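Local atomic coordinates of putative adhesin (PDB entry 5FX8), a protein that is a putative cell-wall adhesin, represented here by its N-terminal part, that may mediate cell-cell interaction through salt bridges and hydrogen bonds with other proteins. Residues C[9-14]-C[21-26]; C[17-22]-C[140-145]; C[48-53]-C[129-134]; C[52-57]-C[112-117]. All blocks are in the same frame, centred on the assembly; numbering follows the deposited sequence.

Contact 1: C[9-14]-C[21-26]; sequences VVSERT and LSDWFV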
loop_
_atom_site.group_PDB
_atom_site.type_symbol
_atom_site.label_atom_id
_atom_site.label_comp_id
_atom_site.label_asym_id
_atom_site.label_seq_id
_atom_site.Cartn_x
_atom_site.Cartn_y
_atom_site.Cartn_z
ATOM N N VAL C 9 59.328 32.488 4.160
ATOM C CA VAL C 9 58.001 32.553 4.744
ATOM C C VAL C 9 57.253 31.294 4.358
ATOM O O VAL C 9 57.142 30.970 3.172
ATOM C CB VAL C 9 57.225 33.782 4.279
ATOM C CG1 VAL C 9 55.897 33.776 4.952
ATOM C CG2 VAL C 9 57.977 35.029 4.612
ATOM N N VAL C 10 56.758 30.573 5.347
ATOM C CA VAL C 10 55.924 29.406 5.123
ATOM C C VAL C 10 54.783 29.461 6.122
ATOM O O VAL C 10 54.762 30.294 7.032
ATOM C CB VAL C 10 56.686 28.077 5.268
ATOM C CG1 VAL C 10 57.883 28.065 4.371
ATOM C CG2 VAL C 10 57.099 27.865 6.689
ATOM N N SER C 11 53.830 28.563 5.935
ATOM C CA SER C 11 52.689 28.442 6.824
ATOM C C SER C 11 53.061 27.518 7.970
ATOM O O SER C 11 53.601 26.437 7.740
ATOM C CB SER C 11 51.482 27.889 6.071
ATOM O OG SER C 11 50.457 27.506 6.961
ATOM N N GLU C 12 52.782 27.949 9.199
ATOM C CA GLU C 12 53.007 27.063 10.335
ATOM C C GLU C 12 52.121 25.827 10.243
ATOM O O GLU C 12 52.518 24.740 10.675
ATOM C CB GLU C 12 52.781 27.822 11.646
ATOM C CG GLU C 12 52.991 27.006 12.903
ATOM C CD GLU C 12 53.240 27.842 14.178
ATOM O OE1 GLU C 12 52.469 28.771 14.500
ATOM O OE2 GLU C 12 54.235 27.556 14.865
ATOM N N ARG C 13 50.944 25.967 9.632
ATOM C CA ARG C 13 50.013 24.852 9.494
ATOM C C ARG C 13 50.544 23.795 8.536
ATOM O O ARG C 13 50.641 22.619 8.889
ATOM C CB ARG C 13 48.665 25.389 9.025
ATOM C CG ARG C 13 47.609 24.363 8.797
ATOM C CD ARG C 13 46.307 25.028 8.397
ATOM N NE ARG C 13 46.378 25.713 7.108
ATOM C CZ ARG C 13 46.238 25.117 5.924
ATOM N NH1 ARG C 13 46.041 23.809 5.847
ATOM N NH2 ARG C 13 46.321 25.828 4.804
ATOM N N THR C 14 50.910 24.192 7.323
ATOM C CA THR C 14 51.348 23.232 6.321
ATOM C C THR C 14 52.849 23.012 6.301
ATOM O O THR C 14 53.289 21.973 5.799
ATOM C CB THR C 14 50.918 23.689 4.939
ATOM O OG1 THR C 14 51.666 24.858 4.595
ATOM C CG2 THR C 14 49.447 24.025 4.938
ATOM N N LEU C 21 44.409 32.275 4.721
ATOM C CA LEU C 21 44.558 33.652 5.140
ATOM C C LEU C 21 44.651 33.759 6.645
ATOM O O LEU C 21 45.121 34.779 7.151
ATOM C CB LEU C 21 43.396 34.492 4.642
ATOM C CG LEU C 21 43.261 34.750 3.151
ATOM C CD1 LEU C 21 41.976 35.504 2.907
ATOM C CD2 LEU C 21 44.431 35.553 2.677
ATOM N N SER C 22 44.215 32.727 7.365
ATOM C CA SER C 22 44.127 32.743 8.814
ATOM C C SER C 22 45.354 32.147 9.491
ATOM O O SER C 22 45.397 32.098 10.723
ATOM C CB SER C 22 42.875 31.985 9.266
ATOM O OG SER C 22 43.008 30.591 9.048
ATOM N N ASP C 23 46.345 31.722 8.721
ATOM C CA ASP C 23 47.463 30.957 9.228
ATOM C C ASP C 23 48.482 31.825 9.954
ATOM O O ASP C 23 48.588 33.034 9.729
ATOM C CB ASP C 23 48.142 30.227 8.087
ATOM C CG ASP C 23 47.348 29.056 7.614
ATOM O OD1 ASP C 23 46.371 28.687 8.309
ATOM O OD2 ASP C 23 47.718 28.488 6.572
ATOM N N TRP C 24 49.221 31.182 10.855
ATOM C CA TRP C 24 50.485 31.707 11.339
ATOM C C TRP C 24 51.546 31.466 10.275
ATOM O O TRP C 24 51.715 30.337 9.804
ATOM C CB TRP C 24 50.918 31.027 12.637
ATOM C CG TRP C 24 50.110 31.310 13.842
ATOM C CD1 TRP C 24 49.180 30.496 14.410
ATOM C CD2 TRP C 24 50.186 32.470 14.677
ATOM N NE1 TRP C 24 48.646 31.086 15.527
ATOM C CE2 TRP C 24 49.254 32.297 15.716
ATOM C CE3 TRP C 24 50.931 33.648 14.633
ATOM C CZ2 TRP C 24 49.056 33.255 16.696
ATOM C CZ3 TRP C 24 50.730 34.597 15.601
ATOM C CH2 TRP C 24 49.805 34.399 16.617
ATOM N N PHE C 25 52.259 32.533 9.906
ATOM C CA PHE C 25 53.348 32.493 8.942
ATOM C C PHE C 25 54.679 32.554 9.670
ATOM O O PHE C 25 54.986 33.550 10.327
ATOM C CB PHE C 25 53.241 33.655 7.970
ATOM C CG PHE C 25 52.059 33.577 7.077
ATOM C CD1 PHE C 25 50.816 33.998 7.511
ATOM C CD2 PHE C 25 52.186 33.079 5.788
ATOM C CE1 PHE C 25 49.725 33.921 6.671
ATOM C CE2 PHE C 25 51.089 33.008 4.951
ATOM C CZ PHE C 25 49.860 33.431 5.393
ATOM N N VAL C 26 55.462 31.489 9.545
ATOM C CA VAL C 26 56.809 31.423 10.094
ATOM C C VAL C 26 57.715 32.281 9.219
ATOM O O VAL C 26 58.041 31.893 8.096
ATOM C CB VAL C 26 57.291 29.972 10.131
ATOM C CG1 VAL C 26 58.666 29.863 10.713
ATOM C CG2 VAL C 26 56.328 29.164 10.913
#

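Contact 2: C[17-22]-C[140-145]; sequences STAYLS and PSVDLV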
loop_
_atom_site.group_PDB
_atom_site.type_symbol
_atom_site.label_atom_id
_atom_site.label_comp_id
_atom_site.label_asym_id
_atom_site.label_seq_id
_atom_site.Cartn_x
_atom_site.Cartn_y
_atom_site.Cartn_z
ATOM N N SER C 17 54.568 26.374 1.222
ATOM C CA SER C 17 54.156 27.619 0.598
ATOM C C SER C 17 52.648 27.792 0.526
ATOM O O SER C 17 52.194 28.893 0.209
ATOM C CB SER C 17 54.744 27.699 -0.807
ATOM O OG SER C 17 54.408 26.545 -1.569
ATOM N N THR C 18 51.865 26.751 0.791
ATOM C CA THR C 18 50.410 26.838 0.766
ATOM C C THR C 18 49.891 27.280 2.131
ATOM O O THR C 18 50.286 26.729 3.161
ATOM C CB THR C 18 49.825 25.482 0.380
ATOM O OG1 THR C 18 50.226 25.173 -0.953
ATOM C CG2 THR C 18 48.331 25.505 0.436
ATOM N N ALA C 19 49.003 28.265 2.141
ATOM C CA ALA C 19 48.559 28.801 3.407
ATOM C C ALA C 19 47.129 29.284 3.288
ATOM O O ALA C 19 46.671 29.627 2.202
ATOM C CB ALA C 19 49.452 29.948 3.856
ATOM N N TYR C 20 46.427 29.290 4.418
ATOM C CA TYR C 20 45.158 29.980 4.581
ATOM C C TYR C 20 45.401 31.430 4.972
ATOM O O TYR C 20 46.449 31.786 5.503
ATOM C CB TYR C 20 44.303 29.315 5.656
ATOM C CG TYR C 20 43.786 27.970 5.302
ATOM C CD1 TYR C 20 43.621 27.597 3.980
ATOM C CD2 TYR C 20 43.451 27.067 6.280
ATOM C CE1 TYR C 20 43.137 26.359 3.652
ATOM C CE2 TYR C 20 42.961 25.812 5.956
ATOM C CZ TYR C 20 42.808 25.471 4.645
ATOM O OH TYR C 20 42.337 24.237 4.306
ATOM N N LEU C 21 44.409 32.275 4.721
ATOM C CA LEU C 21 44.558 33.652 5.140
ATOM C C LEU C 21 44.651 33.759 6.645
ATOM O O LEU C 21 45.121 34.779 7.151
ATOM C CB LEU C 21 43.396 34.492 4.642
ATOM C CG LEU C 21 43.261 34.750 3.151
ATOM C CD1 LEU C 21 41.976 35.504 2.907
ATOM C CD2 LEU C 21 44.431 35.553 2.677
ATOM N N SER C 22 44.215 32.727 7.365
ATOM C CA SER C 22 44.127 32.743 8.814
ATOM C C SER C 22 45.354 32.147 9.491
ATOM O O SER C 22 45.397 32.098 10.723
ATOM C CB SER C 22 42.875 31.985 9.266
ATOM O OG SER C 22 43.008 30.591 9.048
ATOM N N PRO C 140 60.257 36.217 -0.699
ATOM C CA PRO C 140 59.640 34.890 -0.662
ATOM C C PRO C 140 58.183 34.948 -1.076
ATOM O O PRO C 140 57.508 35.974 -0.973
ATOM C CB PRO C 140 59.773 34.478 0.801
ATOM C CG PRO C 140 59.814 35.765 1.527
ATOM C CD PRO C 140 60.596 36.691 0.652
ATOM N N SER C 141 57.688 33.802 -1.523
ATOM C CA SER C 141 56.354 33.721 -2.091
ATOM C C SER C 141 55.532 32.646 -1.402
ATOM O O SER C 141 56.052 31.594 -1.033
ATOM C CB SER C 141 56.434 33.448 -3.578
ATOM O OG SER C 141 55.438 34.185 -4.243
ATOM N N VAL C 142 54.239 32.916 -1.253
ATOM C CA VAL C 142 53.289 31.993 -0.645
ATOM C C VAL C 142 51.981 32.008 -1.438
ATOM O O VAL C 142 51.512 33.067 -1.862
ATOM C CB VAL C 142 53.066 32.367 0.833
ATOM C CG1 VAL C 142 51.696 31.954 1.301
ATOM C CG2 VAL C 142 54.127 31.712 1.680
ATOM N N ASP C 143 51.380 30.834 -1.621
ATOM C CA ASP C 143 50.099 30.705 -2.313
ATOM C C ASP C 143 48.941 30.770 -1.319
ATOM O O ASP C 143 48.807 29.891 -0.463
ATOM C CB ASP C 143 50.053 29.388 -3.086
ATOM C CG ASP C 143 48.960 29.362 -4.136
ATOM O OD1 ASP C 143 48.631 30.433 -4.688
ATOM O OD2 ASP C 143 48.450 28.264 -4.431
ATOM N N LEU C 144 48.095 31.795 -1.446
ATOM C CA LEU C 144 46.952 31.979 -0.553
ATOM C C LEU C 144 45.783 31.167 -1.096
ATOM O O LEU C 144 45.042 31.603 -1.976
ATOM C CB LEU C 144 46.606 33.454 -0.400
ATOM C CG LEU C 144 47.719 34.305 0.227
ATOM C CD1 LEU C 144 47.274 35.729 0.406
ATOM C CD2 LEU C 144 48.237 33.753 1.548
ATOM N N VAL C 145 45.607 30.019 -0.536
ATOM C CA VAL C 145 44.713 28.996 -1.030
ATOM C C VAL C 145 43.368 29.085 -0.315
ATOM O O VAL C 145 43.260 29.567 0.823
ATOM C CB VAL C 145 45.395 27.637 -0.821
ATOM C CG1 VAL C 145 45.132 27.128 0.584
ATOM C CG2 VAL C 145 44.965 26.690 -1.849
#

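Contact 3: C[48-53]-C[129-134]; sequences VSIPNE and FDFETS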
loop_
_atom_site.group_PDB
_atom_site.type_symbol
_atom_site.label_atom_id
_atom_site.label_comp_id
_atom_site.label_asym_id
_atom_site.label_seq_id
_atom_site.Cartn_x
_atom_site.Cartn_y
_atom_site.Cartn_z
ATOM N N VAL C 48 65.765 45.225 9.047
ATOM C CA VAL C 48 64.978 44.527 8.032
ATOM C C VAL C 48 63.539 44.994 8.141
ATOM O O VAL C 48 62.933 44.908 9.212
ATOM C CB VAL C 48 65.013 42.991 8.164
ATOM C CG1 VAL C 48 64.360 42.382 6.957
ATOM C CG2 VAL C 48 66.400 42.469 8.274
ATOM N N SER C 49 62.987 45.468 7.042
ATOM C CA SER C 49 61.617 45.936 7.076
ATOM C C SER C 49 60.691 44.752 6.867
ATOM O O SER C 49 60.999 43.835 6.110
ATOM C CB SER C 49 61.382 46.993 6.014
ATOM O OG SER C 49 61.523 46.419 4.737
ATOM N N ILE C 50 59.593 44.745 7.600
ATOM C CA ILE C 50 58.561 43.724 7.475
ATOM C C ILE C 50 57.418 44.339 6.678
ATOM O O ILE C 50 56.994 45.453 6.997
ATOM C CB ILE C 50 58.076 43.241 8.859
ATOM C CG1 ILE C 50 58.962 42.125 9.419
ATOM C CG2 ILE C 50 56.647 42.733 8.795
ATOM C CD1 ILE C 50 60.329 42.550 9.782
ATOM N N PRO C 51 56.926 43.683 5.631
ATOM C CA PRO C 51 55.826 44.256 4.849
ATOM C C PRO C 51 54.575 44.442 5.684
ATOM O O PRO C 51 54.271 43.643 6.560
ATOM C CB PRO C 51 55.606 43.222 3.743
ATOM C CG PRO C 51 56.211 41.987 4.245
ATOM C CD PRO C 51 57.363 42.390 5.091
ATOM N N ASN C 52 53.829 45.505 5.388
ATOM C CA ASN C 52 52.682 45.865 6.220
ATOM C C ASN C 52 51.638 44.761 6.322
ATOM O O ASN C 52 50.822 44.792 7.242
ATOM C CB ASN C 52 52.034 47.131 5.682
ATOM C CG ASN C 52 53.011 48.263 5.591
ATOM O OD1 ASN C 52 53.902 48.371 6.427
ATOM N ND2 ASN C 52 52.877 49.101 4.568
ATOM N N GLU C 53 51.631 43.794 5.406
ATOM C CA GLU C 53 50.601 42.776 5.460
ATOM C C GLU C 53 50.847 41.786 6.589
ATOM O O GLU C 53 49.905 41.106 7.007
ATOM C CB GLU C 53 50.488 42.053 4.112
ATOM C CG GLU C 53 51.790 41.564 3.536
ATOM C CD GLU C 53 52.417 42.550 2.604
ATOM O OE1 GLU C 53 52.315 43.765 2.852
ATOM O OE2 GLU C 53 52.999 42.104 1.604
ATOM N N PHE C 129 56.069 38.505 -0.380
ATOM C CA PHE C 129 56.326 39.439 0.709
ATOM C C PHE C 129 57.678 40.073 0.462
ATOM O O PHE C 129 58.650 39.365 0.205
ATOM C CB PHE C 129 56.341 38.744 2.071
ATOM C CG PHE C 129 55.130 37.929 2.379
ATOM C CD1 PHE C 129 54.001 38.522 2.899
ATOM C CD2 PHE C 129 55.144 36.568 2.209
ATOM C CE1 PHE C 129 52.916 37.780 3.213
ATOM C CE2 PHE C 129 54.058 35.826 2.522
ATOM C CZ PHE C 129 52.945 36.429 3.025
ATOM N N ASP C 130 57.741 41.392 0.531
ATOM C CA ASP C 130 58.980 42.120 0.270
ATOM C C ASP C 130 59.628 42.532 1.590
ATOM O O ASP C 130 59.099 43.380 2.311
ATOM C CB ASP C 130 58.706 43.340 -0.604
ATOM C CG ASP C 130 58.289 42.969 -1.999
ATOM O OD1 ASP C 130 58.665 41.872 -2.450
ATOM O OD2 ASP C 130 57.583 43.772 -2.643
ATOM N N PHE C 131 60.775 41.943 1.900
ATOM C CA PHE C 131 61.613 42.381 3.015
ATOM C C PHE C 131 62.796 43.181 2.463
ATOM O O PHE C 131 63.552 42.686 1.620
ATOM C CB PHE C 131 62.098 41.185 3.837
ATOM C CG PHE C 131 60.985 40.346 4.394
ATOM C CD1 PHE C 131 60.467 39.294 3.664
ATOM C CD2 PHE C 131 60.447 40.618 5.633
ATOM C CE1 PHE C 131 59.449 38.542 4.146
ATOM C CE2 PHE C 131 59.427 39.861 6.122
ATOM C CZ PHE C 131 58.922 38.823 5.371
ATOM N N GLU C 132 62.945 44.418 2.924
ATOM C CA GLU C 132 64.019 45.293 2.476
ATOM C C GLU C 132 65.127 45.349 3.519
ATOM O O GLU C 132 64.874 45.632 4.694
ATOM C CB GLU C 132 63.489 46.690 2.172
ATOM C CG GLU C 132 62.608 46.715 0.937
ATOM C CD GLU C 132 62.637 48.036 0.203
ATOM O OE1 GLU C 132 63.425 48.923 0.595
ATOM O OE2 GLU C 132 61.865 48.190 -0.769
ATOM N N THR C 133 66.346 45.035 3.093
ATOM C CA THR C 133 67.517 45.359 3.888
ATOM C C THR C 133 68.203 46.569 3.279
ATOM O O THR C 133 67.548 47.420 2.667
ATOM C CB THR C 133 68.484 44.188 3.963
ATOM O OG1 THR C 133 69.052 43.965 2.674
ATOM C CG2 THR C 133 67.758 42.946 4.415
ATOM N N SER C 134 69.519 46.656 3.434
ATOM C CA SER C 134 70.234 47.818 2.922
ATOM C C SER C 134 70.793 47.556 1.542
ATOM O O SER C 134 70.807 48.450 0.695
ATOM C CB SER C 134 71.350 48.227 3.885
ATOM O OG SER C 134 72.153 47.124 4.257
HETATM O O HOH W 1 55.190 42.853 0.079
#

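Contact 4: C[52-57]-C[112-117]; sequences NELEFV and LKLSEQ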
loop_
_atom_site.group_PDB
_atom_site.type_symbol
_atom_site.label_atom_id
_atom_site.label_comp_id
_atom_site.label_asym_id
_atom_site.label_seq_id
_atom_site.Cartn_x
_atom_site.Cartn_y
_atom_site.Cartn_z
ATOM N N ASN C 52 53.829 45.505 5.388
ATOM C CA ASN C 52 52.682 45.865 6.220
ATOM C C ASN C 52 51.638 44.761 6.322
ATOM O O ASN C 52 50.822 44.792 7.242
ATOM C CB ASN C 52 52.034 47.131 5.682
ATOM C CG ASN C 52 53.011 48.263 5.591
ATOM O OD1 ASN C 52 53.902 48.371 6.427
ATOM N ND2 ASN C 52 52.877 49.101 4.568
ATOM N N GLU C 53 51.631 43.794 5.406
ATOM C CA GLU C 53 50.601 42.776 5.460
ATOM C C GLU C 53 50.847 41.786 6.589
ATOM O O GLU C 53 49.905 41.106 7.007
ATOM C CB GLU C 53 50.488 42.053 4.112
ATOM C CG GLU C 53 51.790 41.564 3.536
ATOM C CD GLU C 53 52.417 42.550 2.604
ATOM O OE1 GLU C 53 52.315 43.765 2.852
ATOM O OE2 GLU C 53 52.999 42.104 1.604
ATOM N N LEU C 54 52.083 41.709 7.096
ATOM C CA LEU C 54 52.438 40.885 8.246
ATOM C C LEU C 54 52.365 41.689 9.536
ATOM O O LEU C 54 52.622 42.887 9.558
ATOM C CB LEU C 54 53.832 40.301 8.078
ATOM C CG LEU C 54 53.998 39.430 6.841
ATOM C CD1 LEU C 54 55.373 38.909 6.762
ATOM C CD2 LEU C 54 53.038 38.295 6.878
ATOM N N GLU C 55 51.977 41.021 10.610
ATOM C CA GLU C 55 51.808 41.675 11.895
ATOM C C GLU C 55 52.248 40.742 13.006
ATOM O O GLU C 55 52.119 39.525 12.900
ATOM C CB GLU C 55 50.360 42.104 12.113
ATOM C CG GLU C 55 49.941 43.246 11.211
ATOM C CD GLU C 55 48.615 43.846 11.593
ATOM O OE1 GLU C 55 47.781 43.121 12.172
ATOM O OE2 GLU C 55 48.414 45.049 11.319
ATOM N N PHE C 56 52.808 41.324 14.055
ATOM C CA PHE C 56 53.051 40.595 15.289
ATOM C C PHE C 56 51.757 40.534 16.057
ATOM O O PHE C 56 50.958 41.462 15.978
ATOM C CB PHE C 56 54.104 41.289 16.138
ATOM C CG PHE C 56 55.490 41.030 15.699
ATOM C CD1 PHE C 56 56.177 39.949 16.178
ATOM C CD2 PHE C 56 56.102 41.862 14.814
ATOM C CE1 PHE C 56 57.440 39.703 15.793
ATOM C CE2 PHE C 56 57.363 41.613 14.413
ATOM C CZ PHE C 56 58.039 40.522 14.913
ATOM N N VAL C 57 51.534 39.436 16.778
ATOM C CA VAL C 57 50.310 39.256 17.555
ATOM C C VAL C 57 50.666 39.223 19.032
ATOM O O VAL C 57 51.451 38.382 19.476
ATOM C CB VAL C 57 49.549 37.990 17.151
ATOM C CG1 VAL C 57 48.264 37.860 17.980
ATOM C CG2 VAL C 57 49.252 38.008 15.683
ATOM N N LEU C 112 53.959 35.299 12.428
ATOM C CA LEU C 112 53.139 36.468 12.180
ATOM C C LEU C 112 51.805 36.034 11.590
ATOM O O LEU C 112 51.667 34.938 11.049
ATOM C CB LEU C 112 53.846 37.441 11.226
ATOM C CG LEU C 112 55.270 37.800 11.628
ATOM C CD1 LEU C 112 55.896 38.743 10.643
ATOM C CD2 LEU C 112 55.235 38.451 12.957
ATOM N N LYS C 113 50.819 36.906 11.711
ATOM C CA LYS C 113 49.529 36.759 11.061
ATOM C C LYS C 113 49.388 37.810 9.968
ATOM O O LYS C 113 50.030 38.860 10.000
ATOM C CB LYS C 113 48.388 36.919 12.062
ATOM C CG LYS C 113 48.272 35.827 13.092
ATOM C CD LYS C 113 48.004 34.468 12.464
ATOM C CE LYS C 113 47.212 33.563 13.402
ATOM N NZ LYS C 113 45.837 34.112 13.680
ATOM N N LEU C 114 48.527 37.532 8.999
ATOM C CA LEU C 114 48.205 38.541 8.006
ATOM C C LEU C 114 47.274 39.577 8.612
ATOM O O LEU C 114 46.392 39.244 9.397
ATOM C CB LEU C 114 47.564 37.898 6.783
ATOM C CG LEU C 114 48.518 37.144 5.854
ATOM C CD1 LEU C 114 47.731 36.287 4.914
ATOM C CD2 LEU C 114 49.368 38.118 5.074
ATOM N N SER C 115 47.473 40.840 8.254
ATOM C CA SER C 115 46.616 41.900 8.774
ATOM C C SER C 115 45.182 41.785 8.258
ATOM O O SER C 115 44.920 41.257 7.179
ATOM C CB SER C 115 47.168 43.268 8.393
ATOM O OG SER C 115 47.162 43.444 6.991
ATOM N N GLU C 116 44.243 42.321 9.038
ATOM C CA GLU C 116 42.867 42.393 8.572
ATOM C C GLU C 116 42.786 43.173 7.276
ATOM O O GLU C 116 42.173 42.720 6.306
ATOM C CB GLU C 116 41.982 43.042 9.627
ATOM C CG GLU C 116 41.407 42.104 10.664
ATOM C CD GLU C 116 40.258 42.748 11.410
ATOM O OE1 GLU C 116 40.505 43.661 12.227
ATOM O OE2 GLU C 116 39.099 42.368 11.156
ATOM N N GLN C 117 43.424 44.347 7.242
ATOM C CA GLN C 117 43.357 45.212 6.070
ATOM C C GLN C 117 43.718 44.448 4.808
ATOM O O GLN C 117 43.101 44.638 3.752
ATOM C CB GLN C 117 44.278 46.417 6.262
ATOM C CG GLN C 117 44.289 47.420 5.107
ATOM C CD GLN C 117 43.907 48.830 5.545
ATOM O OE1 GLN C 117 44.478 49.374 6.494
ATOM N NE2 GLN C 117 42.931 49.423 4.861
HETATM O O HOH W 2 48.235 45.863 5.658
#

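Contact 1: C[9-14]-C[21-26]
Val-10 and Val-26 face each other as an antiparallel hydrogen-bonded pair in the first cohesin-like domain, where strand 4-11 runs beside strand 25-31 in a mixed beta sheet. Of the backbone bonds, Val-26 N to Val-10 O measures 2.9 Å, while the return bond from Val-10 N to Val-26 O is weak. Beyond the strand end, Glu-12 N meets Trp-24 O at 2.7 Å in a nearly straight bond (171° at the hydrogen), prolonging the pairing into the turn.

The apolar contacts suit beta-branched valines. Val-10 and Val-26 lie side by side on one face of the sheet, with Val-10 CG2 4.0 Å from Val-26 CB. On the other face Val-9 CG1 approaches Phe-25 CD2 at 3.9 Å, and the Phe-25 ring also packs on Ala-19 and Val-142.

Glu-12 extends alongside Trp-24, its carboxylate steeply inclined to the indole, and its OE1 forms a salt bridge with Arg-308. Asp-23 is buried and gathers several donors, Tyr-20 N among them. Arg-13 bends at chi3 (65°), which places NE for a salt bridge to Asp-23 OD2 at 3.1 Å. Ser-11 OG, held anti to the backbone N (168°), donates to the same oxygen at 2.9 Å, arriving from above the carboxylate plane on the face also used by Arg-13 NE.

Contact 2: C[17-22]-C[140-145]
Ser-17 O accepts from Asp-143 N at 2.8 Å, the first of three backbone bonds that join segments 17-22 and 140-145. The second has Ala-19 N donating to Asp-143 O at 3.1 Å; in the third, Val-145 N reaches Ala-19 O at 3.0 Å. Asp-143 and Ala-19 thus each use both N and O across the gap, and each bonds two different residues of the partner strand. This staggered pattern defines parallel pairing, here Thr-18 with Asp-143 and Ala-19 with Leu-144.

Several donors and acceptors turned away from this gap have partners too. Thr-18 O receives Thr-14 OG1, and Tyr-20 N donates to Asp-23 OD2. On its far side strand 137-144 bonds to strand 126-132 and the residue before it, Val-142 with His-127 and Leu-144 with Gly-125. Strand 137-144 is therefore the middle member of a three-stranded mixed sheet, with the short strand 18-19 at one border.

Small and branched side chains fill the rest. Alanine suits the position beside Val-142, whose CG1 stands 3.9 Å from Ala-19 CB and also borders Ser-17 O. Leu-21 and Leu-144 cross at about a right angle, Leu-21 CD2 touching Leu-144 CD1 at 3.6 Å. Val-145 CG1 sits between its own N and carbonyl carbon (chi1 85°), which brings this methyl to within 3.6 Å of Thr-18 CG2. The same methyl lies 3.7 Å from CE1 of Tyr-20. At the far end of that buried ring, the Tyr-20 hydroxyl is hydrogen-bonded to Asp-148 N.

Contact 3: C[48-53]-C[129-134]
Ser-49 and Glu-132 meet where segments 48-53 and 129-134 run nearly antiparallel, their end-to-end directions 159° apart. Ser-49 N donates to Glu-132 O at 3.0 Å in a nearly straight bond. The return bond is not a backbone one: Glu-132 N donates to the Ser-49 side chain, with OG as acceptor at 3.1 Å. A chi1 of 65° sets OG between the N and carbonyl carbon of Ser-49, and the short serine hydroxyl can stand in there for a main-chain acceptor. The Ser-49 carbonyl instead borders Phe-131, including a CA-H...O contact from that residue's CA.

Farther along, Pro-51 has no N-H to offer a neighbouring strand, and its ring carbons CG and CD make apolar contacts with 129-134 instead. Here the end of strand 45-49, part of the large mixed sheet, comes against strand 126-132, an outer strand of the three-stranded sheet, within the first cohesin-like domain.

Pro-51 CD lies over one face of Phe-131 in a CH-pi contact, 3.8 Å from the ring centroid and 28° off its normal. Ile-50 CG1 approaches Phe-131 CE2 at the ring edge. Within the strand, Val-48 CG1 packs against Phe-131 CB at 4.0 Å. Phe-129 receives Pro-51 CG near its CB, and Glu-53 CG at its ring edge, 3.8 Å from CD1. Glu-53 bends at chi2, and the aliphatic part of the residue touches the aromatic ring while OE2 is left for polar partners. That oxygen is hydrogen-bonded to His-127 NE2 and accepts from a water at 2.8 Å, which in turn accepts from Asp-130 N.

Contact 4: C[52-57]-C[112-117]
Leu-112 lays its CD2 methyl squarely over the ring of Phe-56, 3.6 Å from the centroid and 9° off the normal, a CH-pi contact. It belongs to the antiparallel pairing of strand 54-55 with the end of strand 101-114, in the large mixed sheet of the first cohesin-like domain. A branched leucine suits this place because its other methyl, CD1, is available to touch Leu-54 CB at 3.6 Å. Leu-54 in turn meets Leu-114 more loosely, CD2 to CD2, and both pack on Phe-129.

On the opposite face of the sheet lie Glu-55 and Lys-113. Val-57 CG2 rests on the aliphatic part of Lys-113, 3.5 Å from CG, while the lysine makes a cation-pi contact with Trp-24.

Glu-55 and Lys-113 exchange two backbone bonds: Glu-55 N to Lys-113 O at 3.0 Å, and Lys-113 N to Glu-55 O at 3.2 Å. Ser-115 N then donates to Glu-53 O at 2.7 Å. Serine fits the N-cap of helix 116-120, its OG hydrogen-bonded to Phe-118 N; a water 3.0 Å from Ser-115 OG also reaches Asn-52 O through a weak bond.

From the N terminus, contact 1 closes a short loop between strands 4-11 and 25-31. Contact 2 starts inside that loop, at strand 18-19, and crosses it, closing only at strand 137-144 more than a hundred residues later. Contacts 3 and 4 both nest within this long loop and share Asn-52 and Glu-53: contact 4 closes first, at 112-117, and contact 3 at 129-134, so that 4 lies mostly inside 3. Contacts 1 and 4 are tied by pairing of strands 25-31 and 101-114. Contacts 2 and 3 meet through strands 137-144 and 126-132, with Phe-129 and Phe-131 packing between the two sheets against Val-9 and Leu-54.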